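Local coordinates for protein nitroreductase (Bacteroides fragilis NCTC 9343, PDB 3EK3) that binds flavin mononucleotide and, as a member of the nitroreductase family, probably carries out NAD(P)H-linked redox chemistry on nitrogenous compounds, at residues F71-D76 with D143-A148. Sequence-based numbering, arbitrary orientation. Where two conformers were deposited one is given.
Sequences FAKSDD and DPEVRA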
loop_
_atom_site.group_PDB
_atom_site.type_symbol
_atom_site.label_atom_id
_atom_site.label_comp_id
_atom_site.label_asym_id
_atom_site.label_seq_id
_atom_site.Cartn_x
_atom_site.Cartn_y
_atom_site.Cartn_z
ATOM N N PHE A 71 12.705 -3.924 22.258
ATOM C CA PHE A 71 13.823 -3.032 21.892
ATOM C C PHE A 71 14.968 -3.035 22.901
ATOM O O PHE A 71 16.141 -2.963 22.500
ATOM C CB PHE A 71 13.319 -1.598 21.682
ATOM C CG PHE A 71 12.519 -1.386 20.456
ATOM C CD1 PHE A 71 12.611 -2.218 19.349
ATOM C CD2 PHE A 71 11.672 -0.290 20.368
ATOM C CE1 PHE A 71 11.853 -1.970 18.208
ATOM C CE2 PHE A 71 10.935 -0.044 19.239
ATOM C CZ PHE A 71 11.018 -0.878 18.156
ATOM N N ALA A 72 14.663 -3.108 24.200
ATOM C CA ALA A 72 15.710 -3.151 25.223
ATOM C C ALA A 72 16.631 -4.360 25.015
ATOM O O ALA A 72 17.798 -4.326 25.390
ATOM C CB ALA A 72 15.105 -3.154 26.652
ATOM N N LYS A 73 16.100 -5.421 24.411
ATOM C CA LYS A 73 16.874 -6.630 24.104
ATOM C C LYS A 73 17.780 -6.487 22.876
ATOM O O LYS A 73 18.649 -7.326 22.648
ATOM C CB LYS A 73 15.932 -7.817 23.870
ATOM C CG LYS A 73 15.083 -8.196 25.060
ATOM C CD LYS A 73 14.036 -9.216 24.693
ATOM C CE LYS A 73 13.055 -9.417 25.830
ATOM N NZ LYS A 73 11.881 -10.241 25.461
ATOM N N SER A 74 17.579 -5.443 22.081
ATOM C CA SER A 74 18.314 -5.279 20.823
ATOM C C SER A 74 19.759 -4.833 21.017
ATOM O O SER A 74 20.146 -4.425 22.116
ATOM C CB SER A 74 17.615 -4.257 19.938
ATOM O OG SER A 74 18.351 -4.034 18.753
ATOM N N ASP A 75 20.541 -4.913 19.930
ATOM C CA ASP A 75 21.904 -4.364 19.885
ATOM C C ASP A 75 21.959 -2.994 19.208
ATOM O O ASP A 75 22.850 -2.195 19.512
ATOM C CB ASP A 75 22.852 -5.335 19.182
ATOM C CG ASP A 75 23.340 -6.437 20.099
ATOM O OD1 ASP A 75 23.781 -6.111 21.224
ATOM O OD2 ASP A 75 23.292 -7.621 19.699
ATOM N N ASP A 76 21.016 -2.715 18.308
ATOM C CA ASP A 76 20.934 -1.401 17.671
ATOM C C ASP A 76 20.823 -0.303 18.733
ATOM O O ASP A 76 19.849 -0.262 19.503
ATOM C CB ASP A 76 19.738 -1.334 16.717
ATOM C CG ASP A 76 19.883 -2.272 15.527
ATOM O OD1 ASP A 76 20.927 -2.952 15.422
ATOM O OD2 ASP A 76 18.950 -2.332 14.695
ATOM N N ASP A 143 8.342 -11.094 19.472
ATOM C CA ASP A 143 8.891 -11.113 20.829
ATOM C C ASP A 143 7.821 -11.742 21.728
ATOM O O ASP A 143 6.644 -11.430 21.619
ATOM C CB ASP A 143 9.256 -9.696 21.300
ATOM C CG ASP A 143 9.584 -9.631 22.776
ATOM O OD1 ASP A 143 8.668 -9.495 23.600
ATOM O OD2 ASP A 143 10.785 -9.713 23.116
ATOM N N PRO A 144 8.215 -12.672 22.587
ATOM C CA PRO A 144 7.230 -13.403 23.390
ATOM C C PRO A 144 6.253 -12.524 24.166
ATOM O O PRO A 144 5.045 -12.785 24.147
ATOM C CB PRO A 144 8.097 -14.212 24.345
ATOM C CG PRO A 144 9.396 -14.403 23.577
ATOM C CD PRO A 144 9.594 -13.154 22.807
ATOM N N GLU A 145 6.745 -11.479 24.843
ATOM C CA GLU A 145 5.837 -10.623 25.592
ATOM C C GLU A 145 4.969 -9.744 24.697
ATOM O O GLU A 145 3.779 -9.574 24.980
ATOM C CB GLU A 145 6.572 -9.790 26.644
ATOM C CG GLU A 145 7.192 -10.636 27.780
ATOM C CD GLU A 145 8.513 -11.301 27.372
ATOM O OE1 GLU A 145 9.306 -10.688 26.612
ATOM O OE2 GLU A 145 8.759 -12.452 27.810
ATOM N N VAL A 146 5.530 -9.223 23.604
ATOM C CA VAL A 146 4.728 -8.456 22.657
ATOM C C VAL A 146 3.662 -9.386 22.078
ATOM O O VAL A 146 2.475 -9.064 22.053
ATOM C CB VAL A 146 5.611 -7.839 21.539
ATOM C CG1 VAL A 146 4.751 -7.183 20.463
ATOM C CG2 VAL A 146 6.674 -6.833 22.147
ATOM N N ARG A 147 4.078 -10.581 21.660
ATOM C CA ARG A 147 3.123 -11.502 21.023
ATOM C C ARG A 147 1.976 -11.881 21.963
ATOM O O ARG A 147 0.811 -11.929 21.562
ATOM C CB ARG A 147 3.851 -12.756 20.502
ATOM C CG ARG A 147 2.892 -13.804 19.844
ATOM C CD ARG A 147 1.964 -13.246 18.794
ATOM N NE ARG A 147 2.707 -12.760 17.626
ATOM C CZ ARG A 147 2.204 -12.630 16.403
ATOM N NH1 ARG A 147 0.950 -12.908 16.162
ATOM N NH2 ARG A 147 2.996 -12.225 15.411
ATOM N N ALA A 148 2.307 -12.176 23.216
ATOM C CA ALA A 148 1.271 -12.473 24.183
ATOM C C ALA A 148 0.261 -11.334 24.277
ATOM O O ALA A 148 -0.951 -11.571 24.370
ATOM C CB ALA A 148 1.896 -12.802 25.560
#
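A surface salt-bridge network centred on K73, near the C-terminal end of helix 57-72, links the end region of that helix to the N-terminal turn of helix 144-153, where the ammonium group meets the N-cap D143 and E145 of the first turn. Lysine suits the place because its chain, extended beyond CG, can span the distance between the two helix ends. K73 NZ donates to D143 OD2 (2.6 Å), which accepts through its syn lone pair, and to E145 OE1 (2.9 Å), approached nearly along its C-O axis. The K73 chain runs at about a right angle to the D143 side chain, and the longer glutamate, bent at chi2 (79°), can curl from the first turn to the same nitrogen. In D143, CG stands anti to the backbone N (chi1 169°), and OD1 accepts from V146 N at 3.1 Å through its anti lone pair, with a weak, bent bond from E145 N. Aspartate is short enough to cap while turning its second oxygen to the lysine. The buried V146 packs on R66 and A70 of helix 57-72, and D143 also touches A70. With both D143 oxygens engaged, the carboxylate's rotation is restrained, and the lysine together with the helix N-terminus would be expected to stabilise its negative charge.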